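Local coordinates for protein packaging enzyme P4 (Pseudomonas phage phi13, PDB 4BLP) that probably hydrolyses NTPs as a RecA-like hexameric packaging motor that drives viral RNA into the phage capsid, at residues A234-L239 / A274-G279. Residues are numbered along the deposited sequence; the frame is centred on the assembly and turned at random.
Sequences ALYAAL and AASVAG
S276 and Y236 meet with their first torsions turned alike: in each the outer atom lies opposite the carbonyl carbon and next to the backbone N, OG of S276 at chi1 -52° and CG of Y236 at -53°. S276 OG lies 3.5 Å from Y236 CB, at the root of the tyrosine side chain and oblique to the ring, while S276 CB sits 3.6 Å from Y236 O. The serine hydroxyl makes no hydrogen bond to 234-239; its partners are N272 O, one turn back in its own chain, and R216 NH2 of the second subunit, which ties this buried residue into the subunit interface. In the RecA-like, P-loop NTPase core of this protein, helix 233-248 packs here on the loop that leads from helix 266-274 into strand 279-284 of the central sheet. One turn along the helix from Y236, L239 CB meets CG1 of V277, the residue after S276, at 3.8 Å, an apolar touch, and L239 and V277 both lean on L148 of the adjacent strand 147-152. Further along the helix, T240 OG1 hydrogen-bonds to S276 O, and N243 OD1 accepts the N-H of A278.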
ATOM      1  N   ALA D 234      14.375  -2.591  -8.187  1.00 11.22           N
ATOM      2  CA  ALA D 234      14.147  -4.001  -8.490  1.00 12.74           C
ATOM      3  C   ALA D 234      14.429  -4.308  -9.972  1.00 11.71           C
ATOM      4  O   ALA D 234      14.737  -5.457 -10.301  1.00  9.87           O
ATOM      5  CB  ALA D 234      12.713  -4.396  -8.130  1.00 13.79           C
ATOM      6  N   LEU D 235      14.365  -3.296 -10.858  1.00  7.98           N
ATOM      7  CA  LEU D 235      14.658  -3.521 -12.275  1.00  8.28           C
ATOM      8  C   LEU D 235      16.147  -3.848 -12.409  1.00 10.55           C
ATOM      9  O   LEU D 235      16.499  -4.711 -13.188  1.00  9.56           O
ATOM     10  CB  LEU D 235      14.329  -2.277 -13.112  1.00  8.58           C
ATOM     11  CG  LEU D 235      14.601  -2.405 -14.616  1.00 12.16           C
ATOM     12  CD1 LEU D 235      13.811  -3.567 -15.289  1.00 13.41           C
ATOM     13  CD2 LEU D 235      14.349  -1.048 -15.328  1.00 12.69           C
ATOM     14  N   TYR D 236      17.003  -3.125 -11.672  1.00  9.75           N
ATOM     15  CA  TYR D 236      18.457  -3.379 -11.761  1.00  8.75           C
ATOM     16  C   TYR D 236      18.778  -4.746 -11.229  1.00  9.88           C
ATOM     17  O   TYR D 236      19.579  -5.448 -11.846  1.00  9.65           O
ATOM     18  CB  TYR D 236      19.246  -2.338 -10.974  1.00 11.11           C
ATOM     19  CG  TYR D 236      18.902  -0.909 -11.328  1.00 11.17           C
ATOM     20  CD1 TYR D 236      18.875  -0.484 -12.655  1.00 11.22           C
ATOM     21  CD2 TYR D 236      18.661   0.032 -10.335  1.00 11.22           C
ATOM     22  CE1 TYR D 236      18.611   0.850 -12.978  1.00 13.96           C
ATOM     23  CE2 TYR D 236      18.392   1.359 -10.646  1.00 11.43           C
ATOM     24  CZ  TYR D 236      18.352   1.760 -11.967  1.00 19.16           C
ATOM     25  OH  TYR D 236      18.133   3.090 -12.240  1.00 17.87           O
ATOM     26  N   ALA D 237      18.160  -5.143 -10.084  1.00  8.89           N
ATOM     27  CA  ALA D 237      18.401  -6.493  -9.532  1.00  7.82           C
ATOM     28  C   ALA D 237      17.914  -7.542 -10.547  1.00  9.44           C
ATOM     29  O   ALA D 237      18.558  -8.590 -10.711  1.00  8.14           O
ATOM     30  CB  ALA D 237      17.642  -6.649  -8.206  1.00  9.35           C
ATOM     31  N   ALA D 238      16.782  -7.273 -11.216  1.00  8.26           N
ATOM     32  CA  ALA D 238      16.229  -8.240 -12.218  1.00  8.13           C
ATOM     33  C   ALA D 238      17.193  -8.380 -13.374  1.00  9.59           C
ATOM     34  O   ALA D 238      17.415  -9.477 -13.869  1.00  7.94           O
ATOM     35  CB  ALA D 238      14.857  -7.780 -12.748  1.00  8.26           C
ATOM     36  N   LEU D 239      17.740  -7.250 -13.841  1.00  7.63           N
ATOM     37  CA  LEU D 239      18.699  -7.332 -14.971  1.00  6.80           C
ATOM     38  C   LEU D 239      19.955  -8.115 -14.554  1.00 10.08           C
ATOM     39  O   LEU D 239      20.465  -8.909 -15.341  1.00  8.56           O
ATOM     40  CB  LEU D 239      19.094  -5.912 -15.399  1.00  7.58           C
ATOM     41  CG  LEU D 239      17.974  -5.132 -16.133  1.00 10.99           C
ATOM     42  CD1 LEU D 239      18.422  -3.693 -16.386  1.00 12.46           C
ATOM     43  CD2 LEU D 239      17.579  -5.819 -17.494  1.00  9.95           C
ATOM     44  N   ALA D 274      24.272  -0.114 -16.641  1.00 11.75           N
ATOM     45  CA  ALA D 274      25.602  -0.620 -17.022  1.00 12.63           C
ATOM     46  C   ALA D 274      26.241  -1.436 -15.882  1.00 14.97           C
ATOM     47  O   ALA D 274      26.896  -2.431 -16.141  1.00 13.00           O
ATOM     48  CB  ALA D 274      26.521   0.539 -17.392  1.00 14.55           C
ATOM     49  N   ALA D 275      25.997  -1.027 -14.615  1.00 11.00           N
ATOM     50  CA  ALA D 275      26.547  -1.683 -13.443  1.00 10.93           C
ATOM     51  C   ALA D 275      25.845  -3.001 -13.154  1.00 13.54           C
ATOM     52  O   ALA D 275      26.335  -3.767 -12.324  1.00 14.55           O
ATOM     53  CB  ALA D 275      26.415  -0.762 -12.229  1.00 12.69           C
ATOM     54  N   SER D 276      24.747  -3.297 -13.885  1.00  9.84           N
ATOM     55  CA  SER D 276      23.962  -4.496 -13.639  1.00  8.79           C
ATOM     56  C   SER D 276      24.187  -5.626 -14.630  1.00 11.92           C
ATOM     57  O   SER D 276      23.723  -6.745 -14.367  1.00 11.96           O
ATOM     58  CB  SER D 276      22.473  -4.142 -13.640  1.00  9.80           C
ATOM     59  OG  SER D 276      22.210  -3.054 -12.751  1.00 12.56           O
ATOM     60  N   VAL D 277      24.815  -5.351 -15.795  1.00  9.87           N
ATOM     61  CA  VAL D 277      24.852  -6.367 -16.858  1.00  8.25           C
ATOM     62  C   VAL D 277      26.234  -6.498 -17.502  1.00 11.11           C
ATOM     63  O   VAL D 277      27.106  -5.664 -17.271  1.00 10.92           O
ATOM     64  CB  VAL D 277      23.793  -6.005 -17.949  1.00 10.06           C
ATOM     65  CG1 VAL D 277      22.340  -6.041 -17.386  1.00  8.68           C
ATOM     66  CG2 VAL D 277      24.086  -4.608 -18.550  1.00 10.23           C
ATOM     67  N   ALA D 278      26.383  -7.489 -18.405  1.00  8.97           N
ATOM     68  CA  ALA D 278      27.648  -7.736 -19.105  1.00  9.13           C
ATOM     69  C   ALA D 278      27.965  -6.651 -20.126  1.00 13.29           C
ATOM     70  O   ALA D 278      29.129  -6.410 -20.400  1.00 13.17           O
ATOM     71  CB  ALA D 278      27.611  -9.089 -19.809  1.00  9.66           C
ATOM     72  N   GLY D 279      26.939  -6.026 -20.708  1.00 10.93           N
ATOM     73  CA  GLY D 279      27.204  -4.975 -21.684  1.00  9.60           C
ATOM     74  C   GLY D 279      26.033  -4.060 -21.901  1.00 11.97           C
ATOM     75  O   GLY D 279      24.888  -4.453 -21.690  1.00 10.70           O
TER